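Local coordinates for BT_2262 (uncharacterised lipoprotein) (Bacteroides thetaiotaomicron, PDB 5FQ8) that is of unknown function but is a lipoprotein, probably at the cell surface, that joins an Ig-like domain to a beta-rich C-terminal domain, at residues Val87-Ala92 with Ile123-Pro128; Ser93-Gly98 with Gly155-Asn160; Phe33-Tyr38 with Leu67-Tyr72; Pro149-Val154 with Ala173-Ser178; Lys107-Ser112 with Gln203-Ile208. All blocks are in the same frame, centred on the assembly; numbering follows the deposited sequence.

Overall arrangement
From the N terminus, contact 3 comes first and closes a loop within the Ig-like domain, tying the approach to strand 38-42 to strand 63-72. It is complete before the others begin. The chain then enters the C-terminal domain, where contacts 1, 2 and 5 open in turn and all cross one another. Contact 1 ties the interdomain linker to the end of strand 120-125. Contact 2 lays the continuing loop against strand 154-159, and the two touch, Ile123 N probably bonding Gly98 O. Contact 4 joins two loops, crosses contact 2 and nests inside the long loop that contact 5 closes by pairing strand 106-110 with strand 204-211.

Contact 1: Val87-Ala92 with Ile123-Pro128; sequences VADNTA and IFQMEP
This is the linker between the two domains: residues 87-92 leave the last strand of the Ig-like sheet and run along the end of strand 120-125 in the antiparallel sheet of the C-terminal domain. Gln125 does most of the work. Its CG takes the crowded position between backbone N and carbonyl carbon (chi1 54°), and from there the chain extends alongside Asp89, CD lying 3.5 Å from Asp89 CB. At the tip, Gln125 NE2 donates to Thr91 O over 2.7 Å, meeting a lone pair in the carbonyl plane, though the N-H...O angle is a bent 134°. That bond ties the buried amide to the linker backbone. Asp89 has CG anti to its backbone N (chi1 -172°), so its carboxylate lies against the loop 126-128; OD2 receives Thr91 OG1 nearly along its C-O axis at 3.1 Å. Asp89 OD1 lies 4.4 Å from Glu127 OE1, a like-charge approach that could raise the pKa of either acid. Further back, ring atom CD2 of Phe124 comes close to Val87 O, and the ring also touches Ile64 of the Ig-like domain. At the exposed end, Pro128 crosses Thr91 obliquely, CB packed 3.9 Å from Thr91 CG2.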
# COMPACT_ATOMS: atom_id res chain seq x y z
N VAL G 87 -39.99 41.10 45.92
CA VAL G 87 -40.34 42.35 46.57
C VAL G 87 -40.19 42.20 48.08
O VAL G 87 -40.70 41.23 48.66
CB VAL G 87 -41.77 42.79 46.21
CG1 VAL G 87 -42.02 44.19 46.70
CG2 VAL G 87 -41.97 42.72 44.73
N ALA G 88 -39.53 43.16 48.72
CA ALA G 88 -39.28 43.12 50.15
C ALA G 88 -40.47 43.66 50.93
O ALA G 88 -41.53 43.95 50.37
CB ALA G 88 -38.00 43.87 50.49
N ASP G 89 -40.31 43.82 52.24
CA ASP G 89 -41.40 44.23 53.12
C ASP G 89 -41.29 45.67 53.60
O ASP G 89 -42.25 46.16 54.22
CB ASP G 89 -41.46 43.30 54.34
CG ASP G 89 -42.68 43.55 55.21
OD1 ASP G 89 -43.74 42.97 54.91
OD2 ASP G 89 -42.57 44.32 56.19
N ASN G 90 -40.16 46.34 53.34
CA ASN G 90 -39.90 47.74 53.67
C ASN G 90 -39.40 47.91 55.10
O ASN G 90 -38.59 48.80 55.37
CB ASN G 90 -41.13 48.63 53.44
CG ASN G 90 -40.86 49.78 52.52
OD1 ASN G 90 -39.83 49.83 51.84
ND2 ASN G 90 -41.78 50.73 52.47
N THR G 91 -39.86 47.05 56.00
CA THR G 91 -39.50 47.15 57.42
C THR G 91 -38.02 46.89 57.64
O THR G 91 -37.42 46.05 56.98
CB THR G 91 -40.33 46.17 58.23
OG1 THR G 91 -41.71 46.52 58.14
CG2 THR G 91 -39.90 46.18 59.69
N ALA G 92 -37.44 47.60 58.60
CA ALA G 92 -36.02 47.45 58.90
C ALA G 92 -35.73 46.09 59.52
O ALA G 92 -36.61 45.43 60.09
CB ALA G 92 -35.55 48.56 59.83
N ILE G 123 -32.85 35.85 49.17
CA ILE G 123 -33.42 36.00 50.51
C ILE G 123 -34.10 37.37 50.60
O ILE G 123 -33.44 38.40 50.49
CB ILE G 123 -32.37 35.87 51.63
CG1 ILE G 123 -31.49 34.63 51.43
CG2 ILE G 123 -33.04 35.78 52.97
CD1 ILE G 123 -30.47 34.44 52.49
N PHE G 124 -35.41 37.38 50.81
CA PHE G 124 -36.14 38.62 51.00
C PHE G 124 -37.20 38.41 52.07
O PHE G 124 -37.62 37.28 52.34
CB PHE G 124 -36.80 39.12 49.70
CG PHE G 124 -38.05 38.36 49.31
CD1 PHE G 124 -37.98 37.22 48.53
CD2 PHE G 124 -39.30 38.80 49.73
CE1 PHE G 124 -39.11 36.53 48.18
CE2 PHE G 124 -40.45 38.12 49.38
CZ PHE G 124 -40.35 36.98 48.60
N GLN G 125 -37.66 39.50 52.67
CA GLN G 125 -38.64 39.43 53.75
C GLN G 125 -40.03 39.77 53.23
O GLN G 125 -40.22 40.80 52.59
CB GLN G 125 -38.26 40.34 54.92
CG GLN G 125 -38.02 41.79 54.57
CD GLN G 125 -38.28 42.73 55.74
OE1 GLN G 125 -38.49 42.30 56.87
NE2 GLN G 125 -38.26 44.03 55.46
N MET G 126 -40.99 38.90 53.52
CA MET G 126 -42.38 39.10 53.15
C MET G 126 -43.23 39.59 54.31
O MET G 126 -44.38 39.99 54.10
CB MET G 126 -42.97 37.80 52.61
CG MET G 126 -41.94 36.68 52.49
SD MET G 126 -42.63 35.03 52.69
CE MET G 126 -43.91 35.04 51.44
N GLU G 127 -42.69 39.56 55.53
CA GLU G 127 -43.32 39.97 56.77
C GLU G 127 -42.20 40.44 57.69
O GLU G 127 -41.09 39.90 57.62
CB GLU G 127 -44.10 38.83 57.42
CG GLU G 127 -45.45 38.52 56.78
CD GLU G 127 -46.55 39.45 57.23
OE1 GLU G 127 -46.24 40.59 57.66
OE2 GLU G 127 -47.73 39.05 57.17
N PRO G 128 -42.45 41.42 58.57
CA PRO G 128 -41.35 42.10 59.25
C PRO G 128 -40.41 41.15 59.97
O PRO G 128 -39.27 41.51 60.27
CB PRO G 128 -42.06 43.03 60.23
CG PRO G 128 -43.42 43.20 59.66
CD PRO G 128 -43.76 41.88 59.07

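Contact 2: Ser93-Gly98 with Gly155-Asn160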
# COMPACT_ATOMS: atom_id res chain seq x y z
N SER G 93 -34.47 45.68 59.41
CA SER G 93 -33.96 44.40 59.89
C SER G 93 -32.47 44.33 59.62
O SER G 93 -32.00 44.87 58.61
CB SER G 93 -34.68 43.23 59.20
OG SER G 93 -34.26 41.99 59.73
N PRO G 94 -31.67 43.71 60.50
CA PRO G 94 -30.25 43.51 60.16
C PRO G 94 -30.05 42.59 58.98
O PRO G 94 -28.95 42.58 58.39
CB PRO G 94 -29.66 42.92 61.45
CG PRO G 94 -30.83 42.37 62.19
CD PRO G 94 -31.99 43.25 61.85
N LEU G 95 -31.06 41.82 58.60
CA LEU G 95 -31.04 41.00 57.40
C LEU G 95 -31.52 41.87 56.24
O LEU G 95 -32.65 42.36 56.26
CB LEU G 95 -31.94 39.78 57.56
CG LEU G 95 -31.60 38.50 56.81
CD1 LEU G 95 -30.13 38.19 56.98
CD2 LEU G 95 -32.44 37.37 57.34
N LYS G 96 -30.65 42.07 55.25
CA LYS G 96 -30.95 42.90 54.09
C LYS G 96 -31.15 42.02 52.87
O LYS G 96 -30.46 41.02 52.70
CB LYS G 96 -29.82 43.90 53.83
CG LYS G 96 -30.05 45.30 54.39
CD LYS G 96 -29.89 45.37 55.90
CE LYS G 96 -30.23 46.76 56.42
NZ LYS G 96 -30.27 46.77 57.90
N SER G 97 -32.10 42.41 52.01
CA SER G 97 -32.37 41.68 50.77
C SER G 97 -31.55 42.23 49.59
O SER G 97 -31.31 43.43 49.52
CB SER G 97 -33.86 41.76 50.45
OG SER G 97 -34.61 41.65 51.64
N GLY G 98 -31.13 41.36 48.67
CA GLY G 98 -31.49 39.96 48.68
C GLY G 98 -30.60 38.92 48.02
O GLY G 98 -30.60 37.78 48.45
N GLY G 155 -38.39 27.67 51.43
CA GLY G 155 -38.98 27.71 52.74
C GLY G 155 -39.01 29.12 53.28
O GLY G 155 -38.66 30.08 52.59
N LYS G 156 -39.45 29.23 54.54
CA LYS G 156 -39.50 30.51 55.24
C LYS G 156 -38.77 30.39 56.58
O LYS G 156 -38.61 29.29 57.12
CB LYS G 156 -40.94 30.97 55.48
CG LYS G 156 -41.87 30.76 54.30
CD LYS G 156 -43.14 31.59 54.41
CE LYS G 156 -44.20 31.10 53.44
NZ LYS G 156 -44.99 32.20 52.80
N PHE G 157 -38.32 31.53 57.09
CA PHE G 157 -37.72 31.58 58.42
C PHE G 157 -37.97 32.95 59.04
O PHE G 157 -38.12 33.95 58.33
CB PHE G 157 -36.21 31.25 58.38
CG PHE G 157 -35.40 32.14 57.48
CD1 PHE G 157 -35.06 33.42 57.86
CD2 PHE G 157 -34.93 31.68 56.26
CE1 PHE G 157 -34.28 34.23 57.07
CE2 PHE G 157 -34.16 32.49 55.45
CZ PHE G 157 -33.84 33.77 55.85
N GLU G 158 -38.02 33.00 60.38
CA GLU G 158 -38.43 34.18 61.14
C GLU G 158 -37.30 34.65 62.04
O GLU G 158 -37.01 34.02 63.06
CB GLU G 158 -39.68 33.89 61.97
CG GLU G 158 -40.20 35.09 62.74
CD GLU G 158 -41.20 34.71 63.81
OE1 GLU G 158 -42.05 33.83 63.56
OE2 GLU G 158 -41.13 35.29 64.91
N LEU G 159 -36.68 35.78 61.68
CA LEU G 159 -35.49 36.27 62.38
C LEU G 159 -35.80 36.63 63.83
O LEU G 159 -36.67 37.47 64.10
CB LEU G 159 -34.93 37.48 61.64
CG LEU G 159 -33.67 38.13 62.20
CD1 LEU G 159 -32.49 37.21 62.00
CD2 LEU G 159 -33.43 39.44 61.50
N ASN G 160 -35.06 36.02 64.75
CA ASN G 160 -35.20 36.26 66.18
C ASN G 160 -34.32 37.42 66.63
O ASN G 160 -33.40 37.85 65.94
CB ASN G 160 -34.84 35.01 66.98
CG ASN G 160 -35.70 33.81 66.62
OD1 ASN G 160 -36.83 33.95 66.16
ND2 ASN G 160 -35.17 32.62 66.84
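Loop 93-98 passes strand 155-159 at a distance, the nearest CA atoms, those of Leu95 and Leu159, being 8.2 Å apart, so no backbone bond joins them and side chains fill the gap. In the antiparallel beta sheet of the C-terminal domain, this is the loop leading into strand 98-102 laid against a strand from further along the sheet. Leu159 is the main projection from the strand. Its CG is anti to the backbone N (chi1 -179°), which carries the branch straight out to the loop, and a single methyl, CD2, does the touching. That methyl lies 3.2 Å from Ser93 OG, 4.0 Å from Pro94 CG and 4.2 Å from Leu95 CB, so three consecutive loop residues gather around it. The proline ring crosses the leucine obliquely.

Two residues earlier on the strand, Phe157 meets Leu95 tip to tip. Phe157 CG stands in the crowded position between N and carbonyl carbon (chi1 57°), and the ring presents its edge: Leu95 CD2 sits in the ring plane, 3.6 Å from CE1. Leu187 of strand 181-188 touches Pro94, Leu95 and Leu159, while Phe131 of strand 130-133 packs on Ser93 and Leu95. The hydrophobic cluster thus draws on several strands.

The loop also holds its own shape. Leu95 N reaches Ser93 OG in a weak hydrogen bond, and Lys96 folds back so that its NZ donates to Ser93 O at 2.7 Å, arriving from above the carbonyl plane, 34° out of it.

Contact 3: Phe33-Tyr38 with Leu67-Tyr72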
# COMPACT_ATOMS: atom_id res chain seq x y z
N PHE G 33 -39.91 49.02 39.11
CA PHE G 33 -39.23 47.98 38.35
C PHE G 33 -38.97 48.47 36.93
O PHE G 33 -39.92 48.74 36.18
CB PHE G 33 -40.05 46.70 38.30
CG PHE G 33 -39.57 45.73 37.27
CD1 PHE G 33 -38.44 44.96 37.50
CD2 PHE G 33 -40.23 45.58 36.07
CE1 PHE G 33 -38.00 44.07 36.55
CE2 PHE G 33 -39.78 44.69 35.12
CZ PHE G 33 -38.67 43.94 35.36
N VAL G 34 -37.70 48.55 36.57
CA VAL G 34 -37.28 49.01 35.26
C VAL G 34 -36.86 47.80 34.45
O VAL G 34 -36.00 47.02 34.88
CB VAL G 34 -36.14 50.02 35.35
CG1 VAL G 34 -35.81 50.56 33.98
CG2 VAL G 34 -36.50 51.14 36.30
N GLU G 35 -37.44 47.65 33.27
CA GLU G 35 -37.15 46.53 32.39
C GLU G 35 -35.67 46.51 32.02
O GLU G 35 -35.20 47.42 31.32
CB GLU G 35 -38.03 46.62 31.14
CG GLU G 35 -37.70 45.60 30.07
CD GLU G 35 -37.75 44.18 30.58
OE1 GLU G 35 -38.74 43.81 31.23
OE2 GLU G 35 -36.79 43.44 30.33
N PRO G 36 -34.91 45.51 32.46
CA PRO G 36 -33.48 45.46 32.12
C PRO G 36 -33.19 45.39 30.63
O PRO G 36 -32.15 45.90 30.20
CB PRO G 36 -33.00 44.20 32.84
CG PRO G 36 -33.97 44.00 33.94
CD PRO G 36 -35.29 44.44 33.39
N GLY G 37 -34.05 44.76 29.85
CA GLY G 37 -33.92 44.74 28.40
C GLY G 37 -33.77 43.33 27.85
O GLY G 37 -33.55 42.36 28.57
N TYR G 38 -33.90 43.25 26.54
CA TYR G 38 -33.79 41.98 25.83
C TYR G 38 -33.63 42.28 24.34
O TYR G 38 -33.95 43.37 23.88
CB TYR G 38 -35.02 41.10 26.06
CG TYR G 38 -36.31 41.84 25.86
CD1 TYR G 38 -36.89 41.91 24.61
CD2 TYR G 38 -36.94 42.47 26.91
CE1 TYR G 38 -38.05 42.60 24.42
CE2 TYR G 38 -38.10 43.15 26.73
CZ TYR G 38 -38.66 43.21 25.49
OH TYR G 38 -39.83 43.90 25.31
N LEU G 67 -42.06 36.90 35.36
CA LEU G 67 -42.32 37.45 34.04
C LEU G 67 -41.77 36.49 33.00
O LEU G 67 -40.63 36.03 33.13
CB LEU G 67 -41.69 38.82 33.88
CG LEU G 67 -42.04 39.90 34.89
CD1 LEU G 67 -40.82 40.74 35.17
CD2 LEU G 67 -43.14 40.76 34.35
N VAL G 68 -42.56 36.18 31.99
CA VAL G 68 -42.16 35.27 30.93
C VAL G 68 -42.02 36.06 29.64
O VAL G 68 -42.97 36.70 29.19
CB VAL G 68 -43.15 34.11 30.77
CG1 VAL G 68 -42.80 33.29 29.55
CG2 VAL G 68 -43.11 33.24 31.99
N TYR G 69 -40.83 36.01 29.06
CA TYR G 69 -40.52 36.69 27.81
C TYR G 69 -40.52 35.68 26.68
O TYR G 69 -39.93 34.60 26.80
CB TYR G 69 -39.16 37.38 27.88
CG TYR G 69 -39.01 38.45 28.93
CD1 TYR G 69 -38.77 38.12 30.25
CD2 TYR G 69 -39.06 39.78 28.58
CE1 TYR G 69 -38.61 39.10 31.19
CE2 TYR G 69 -38.90 40.76 29.52
CZ TYR G 69 -38.68 40.41 30.83
OH TYR G 69 -38.52 41.39 31.76
N ALA G 70 -41.15 36.04 25.56
CA ALA G 70 -41.20 35.11 24.45
C ALA G 70 -41.30 35.86 23.13
O ALA G 70 -41.90 36.93 23.04
CB ALA G 70 -42.38 34.14 24.59
N ALA G 71 -40.71 35.28 22.11
CA ALA G 71 -40.82 35.78 20.75
C ALA G 71 -41.18 34.61 19.86
O ALA G 71 -40.79 33.47 20.12
CB ALA G 71 -39.52 36.42 20.28
N TYR G 72 -41.93 34.89 18.80
CA TYR G 72 -42.55 33.82 18.04
C TYR G 72 -42.13 33.85 16.58
O TYR G 72 -41.88 34.90 15.99
CB TYR G 72 -44.06 33.90 18.15
CG TYR G 72 -44.60 33.54 19.52
CD1 TYR G 72 -44.74 32.22 19.90
CD2 TYR G 72 -44.96 34.53 20.42
CE1 TYR G 72 -45.23 31.88 21.14
CE2 TYR G 72 -45.45 34.20 21.67
CZ TYR G 72 -45.58 32.87 22.02
OH TYR G 72 -46.06 32.53 23.26
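Three aromatic rings and one carboxylate shape this contact. The Phe33 ring has Glu35 N over one face, 4.2 Å above the plane and displaced toward the rim, and the hydroxyl of Tyr69 near its edge. Glu35 puts one oxygen in the plane of each tyrosine ring, at its edge: OE1 for Tyr69, OE2 for Tyr38. The two tyrosines cross at about a right angle along their side chains, yet their rings are only obliquely inclined, planes at 57° and centroids 5.4 Å apart, with Tyr38 CD2 resting 3.7 Å from Tyr69 CE2.

Glu35 reaches the tyrosine tip to tip because its chain, leaving with CG anti to the backbone N, bends at chi2 (56°). Tyr69 OH donates to Glu35 OE1 at 2.5 Å, entering on the syn lone pair of that oxygen, the side of OE2. OE2 turns its anti lone pair the other way and takes Gly37 N at 3.1 Å, with an N-H...O angle of 156°, which fixes the rotation of the carboxylate.

In the Ig-like domain this joins its two sheets: the loop that leads into strand 38-42 of one is held against strand 63-72 of the other. Arg83 of the adjacent strand 78-87 forms a salt bridge with Glu35 OE2, and probably keeps the acid ionised; its NH1 also makes a weak hydrogen bond to Tyr69 OH. Phe81 of the same strand stacks on the Tyr69 ring. At the other end of the loop, Phe33 meets Leu67 tip to tip, CZ lying 3.9 Å from CD1.

Contact 4: Pro149-Val154 with Ala173-Ser178; sequences PDYAMV and AGWGDS
The aromatic part is a T-shaped pair between Tyr151 and Trp175. Tyr151 turns its ring edge into the face of the indole, the planes standing at 81° and the centroids of the tyrosine and six-membered rings 5.0 Å apart. Tyr151 CE2 hangs over the centre of the indole, 3.9 Å from Trp175 CE2, and its ring neighbour CD2 lies 3.9 Å from Trp175 CE3. The tyrosine reaches there with CG anti to its carbonyl carbon (chi1 -57°). Tyr141 makes a second edge-to-face contact with the tryptophan, and Trp175 NE1 makes a weak hydrogen bond to the backbone of another protein chain.

Backbone and aliphatic contacts lie to one side of the rings. The two backbones come closest at Asp150 and Ala173, CA to CA 5.1 Å, where the alanine methyl CB faces Asp150 O at 3.9 Å and, a little further off, the carboxylate oxygen OD1. Within 149-154, a bond from Ala152 N to Pro149 O of 2.9 Å spans Asp150 and Tyr151.

Both segments are loops at one end of the antiparallel sheet: 149-154 runs into strand 154-159, while 173-178 follows its antiparallel neighbour 165-171 and leads toward strand 181-188. Val154 and Tyr171 are backbone-bonded where those strands meet; Met153 reaches Val198 and Trp175 reaches Tyr200, both of strand 193-200.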
# COMPACT_ATOMS: atom_id res chain seq x y z
N PRO G 149 -33.94 23.99 39.59
CA PRO G 149 -34.55 24.65 40.75
C PRO G 149 -35.43 23.73 41.55
O PRO G 149 -35.57 23.93 42.76
CB PRO G 149 -35.36 25.79 40.13
CG PRO G 149 -34.92 25.89 38.71
CD PRO G 149 -34.48 24.51 38.33
N ASP G 150 -36.05 22.73 40.91
CA ASP G 150 -36.88 21.79 41.65
C ASP G 150 -36.11 21.18 42.80
O ASP G 150 -36.67 20.92 43.87
CB ASP G 150 -37.40 20.70 40.72
CG ASP G 150 -38.54 21.17 39.87
OD1 ASP G 150 -39.27 22.07 40.32
OD2 ASP G 150 -38.70 20.66 38.74
N TYR G 151 -34.82 20.98 42.62
CA TYR G 151 -33.98 20.45 43.68
C TYR G 151 -33.30 21.55 44.48
O TYR G 151 -32.12 21.45 44.81
CB TYR G 151 -32.96 19.48 43.08
CG TYR G 151 -33.61 18.35 42.32
CD1 TYR G 151 -34.01 18.52 41.00
CD2 TYR G 151 -33.84 17.12 42.92
CE1 TYR G 151 -34.61 17.50 40.30
CE2 TYR G 151 -34.43 16.10 42.22
CZ TYR G 151 -34.81 16.29 40.91
OH TYR G 151 -35.41 15.27 40.21
N ALA G 152 -34.03 22.61 44.77
CA ALA G 152 -33.64 23.63 45.72
C ALA G 152 -34.61 23.60 46.89
O ALA G 152 -35.80 23.33 46.70
CB ALA G 152 -33.63 25.01 45.08
N MET G 153 -34.11 23.87 48.09
CA MET G 153 -34.92 23.70 49.30
C MET G 153 -35.52 25.04 49.70
O MET G 153 -34.93 25.80 50.47
CB MET G 153 -34.08 23.11 50.42
CG MET G 153 -34.88 22.77 51.65
SD MET G 153 -33.90 21.90 52.86
CE MET G 153 -34.22 22.93 54.27
N VAL G 154 -36.72 25.32 49.20
CA VAL G 154 -37.39 26.58 49.50
C VAL G 154 -37.92 26.54 50.92
O VAL G 154 -37.90 25.48 51.56
CB VAL G 154 -38.52 26.85 48.49
CG1 VAL G 154 -37.98 26.83 47.08
CG2 VAL G 154 -39.62 25.83 48.64
N ALA G 173 -39.08 20.18 45.99
CA ALA G 173 -39.94 19.55 45.00
C ALA G 173 -39.16 18.49 44.24
O ALA G 173 -38.00 18.69 43.89
CB ALA G 173 -40.51 20.59 44.04
N GLY G 174 -39.79 17.35 44.02
CA GLY G 174 -39.18 16.29 43.24
C GLY G 174 -38.53 15.20 44.05
O GLY G 174 -38.10 14.20 43.47
N TRP G 175 -38.45 15.35 45.37
CA TRP G 175 -37.94 14.29 46.21
C TRP G 175 -38.85 13.96 47.38
O TRP G 175 -38.66 12.92 48.00
CB TRP G 175 -36.55 14.65 46.75
CG TRP G 175 -35.43 14.04 45.95
CD1 TRP G 175 -35.50 12.93 45.15
CD2 TRP G 175 -34.08 14.51 45.86
NE1 TRP G 175 -34.28 12.68 44.58
CE2 TRP G 175 -33.39 13.63 45.00
CE3 TRP G 175 -33.39 15.58 46.43
CZ2 TRP G 175 -32.05 13.80 44.69
CZ3 TRP G 175 -32.05 15.74 46.12
CH2 TRP G 175 -31.39 14.86 45.26
N GLY G 176 -39.83 14.80 47.68
CA GLY G 176 -40.68 14.60 48.84
C GLY G 176 -41.27 15.94 49.24
O GLY G 176 -42.40 16.22 48.84
N ASP G 177 -40.59 16.77 50.04
CA ASP G 177 -39.39 16.47 50.83
C ASP G 177 -39.07 17.71 51.64
O ASP G 177 -39.20 18.82 51.14
CB ASP G 177 -38.15 16.11 50.00
CG ASP G 177 -37.19 15.23 50.75
OD1 ASP G 177 -37.60 14.64 51.78
OD2 ASP G 177 -36.03 15.10 50.32
N SER G 178 -38.63 17.53 52.89
CA SER G 178 -38.24 18.65 53.73
C SER G 178 -37.03 18.24 54.55
O SER G 178 -36.63 17.07 54.58
CB SER G 178 -39.38 19.09 54.64
OG SER G 178 -40.63 19.00 53.98

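Contact 5: Lys107-Ser112 with Gln203-Ile208; sequences KRTAPS and QLSFDI
Two hydrogen bonds grip Lys107 through Asp207. Lys107 N donates to Asp207 OD1 at 2.5 Å, meeting the oxygen nearly along its C-O axis with a bent N-H...O angle of 129°, and Asp207 N returns a 3.0 Å bond to Lys107 O, in the carbonyl plane. The side chain can curl back to the lysine amide because Asp207 CG occupies the crowded position between N and carbonyl carbon. Thr109 OG1 bonds within its own segment, to Arg108 O from above the carbonyl plane.

These residues pair strands 106-110 and 204-211, antiparallel in the large sheet of the C-terminal domain, though the short runs 107-110 and 204-206 are inclined at 146° and the pairing is loose beyond Lys107. There a CA-H...O contact bridges the strands, Leu204 CA to Ala110 O at 3.4 Å, nearly straight (170°).

On one side of the pair, the extended Arg108 chain lies beside Phe206, CG 3.9 Å from ring atom CE2, both pointing the same way. Leu204 brings CD2 over one face of the Arg108 guanidinium, 3.7 Å above its plane. Trp140 meets the Phe206 ring and also touches Arg108, while a polar side chain of another protein chain packs on Leu204.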
# COMPACT_ATOMS: atom_id res chain seq x y z
N LYS G 107 -19.55 23.31 53.00
CA LYS G 107 -19.07 21.96 52.79
C LYS G 107 -20.18 20.98 53.15
O LYS G 107 -21.19 21.33 53.77
CB LYS G 107 -17.84 21.69 53.65
CG LYS G 107 -16.65 21.12 52.92
CD LYS G 107 -15.37 21.36 53.69
CE LYS G 107 -15.11 22.85 53.85
NZ LYS G 107 -15.30 23.57 52.56
N ARG G 108 -19.97 19.73 52.75
CA ARG G 108 -20.79 18.63 53.24
C ARG G 108 -20.49 18.39 54.72
O ARG G 108 -19.74 19.12 55.36
CB ARG G 108 -20.52 17.37 52.42
CG ARG G 108 -21.66 16.81 51.59
CD ARG G 108 -21.07 15.75 50.65
NE ARG G 108 -22.05 14.85 50.07
CZ ARG G 108 -22.37 13.67 50.60
NH1 ARG G 108 -21.80 13.29 51.73
NH2 ARG G 108 -23.27 12.89 50.01
N THR G 109 -21.09 17.34 55.27
CA THR G 109 -20.78 16.94 56.64
C THR G 109 -21.06 15.45 56.83
O THR G 109 -20.38 14.77 57.60
CB THR G 109 -21.57 17.79 57.64
OG1 THR G 109 -21.31 19.17 57.40
CG2 THR G 109 -21.17 17.45 59.07
N ALA G 110 -22.06 14.94 56.13
CA ALA G 110 -22.36 13.52 56.19
C ALA G 110 -22.89 13.03 54.85
O ALA G 110 -23.70 13.72 54.22
CB ALA G 110 -23.36 13.23 57.30
N PRO G 111 -22.43 11.86 54.40
CA PRO G 111 -21.33 11.08 54.99
C PRO G 111 -19.93 11.57 54.58
O PRO G 111 -18.98 11.33 55.33
CB PRO G 111 -21.58 9.66 54.46
CG PRO G 111 -23.03 9.65 54.06
CD PRO G 111 -23.27 11.02 53.52
N SER G 112 -19.79 12.23 53.43
CA SER G 112 -18.51 12.76 52.99
C SER G 112 -18.36 14.19 53.50
O SER G 112 -19.11 14.64 54.37
CB SER G 112 -18.41 12.71 51.46
OG SER G 112 -19.12 11.61 50.92
N GLN G 203 -29.28 11.02 56.36
CA GLN G 203 -27.85 10.92 56.63
C GLN G 203 -27.05 11.97 55.87
O GLN G 203 -25.91 11.71 55.47
CB GLN G 203 -27.33 9.51 56.31
CG GLN G 203 -27.47 9.09 54.85
CD GLN G 203 -28.69 8.24 54.60
OE1 GLN G 203 -29.79 8.56 55.05
NE2 GLN G 203 -28.51 7.15 53.87
N LEU G 204 -27.63 13.16 55.67
CA LEU G 204 -26.96 14.27 55.00
C LEU G 204 -27.03 15.51 55.88
O LEU G 204 -27.93 15.65 56.71
CB LEU G 204 -27.60 14.57 53.64
CG LEU G 204 -26.92 13.98 52.40
CD1 LEU G 204 -27.91 13.89 51.27
CD2 LEU G 204 -25.75 14.84 51.98
N SER G 205 -26.06 16.40 55.70
CA SER G 205 -26.07 17.72 56.32
C SER G 205 -24.93 18.55 55.75
O SER G 205 -23.89 18.01 55.36
CB SER G 205 -25.95 17.65 57.84
OG SER G 205 -24.59 17.67 58.23
N PHE G 206 -25.13 19.86 55.72
CA PHE G 206 -24.18 20.80 55.15
C PHE G 206 -23.90 21.90 56.15
O PHE G 206 -24.58 22.02 57.17
CB PHE G 206 -24.71 21.38 53.83
CG PHE G 206 -25.25 20.35 52.90
CD1 PHE G 206 -26.57 19.94 52.99
CD2 PHE G 206 -24.44 19.77 51.94
CE1 PHE G 206 -27.08 18.99 52.14
CE2 PHE G 206 -24.94 18.82 51.08
CZ PHE G 206 -26.26 18.42 51.19
N ASP G 207 -22.89 22.73 55.86
CA ASP G 207 -22.48 23.79 56.77
C ASP G 207 -22.24 25.09 56.01
O ASP G 207 -21.15 25.64 55.94
CB ASP G 207 -21.23 23.36 57.55
CG ASP G 207 -20.03 23.14 56.65
OD1 ASP G 207 -20.18 23.19 55.40
OD2 ASP G 207 -18.93 22.90 57.18
N ILE G 208 -23.30 25.63 55.42
CA ILE G 208 -23.11 26.71 54.46
C ILE G 208 -23.23 28.07 55.14
O ILE G 208 -23.65 28.18 56.30
CB ILE G 208 -24.10 26.59 53.29
CG1 ILE G 208 -25.44 27.20 53.65
CG2 ILE G 208 -24.30 25.13 52.91
CD1 ILE G 208 -26.42 27.08 52.53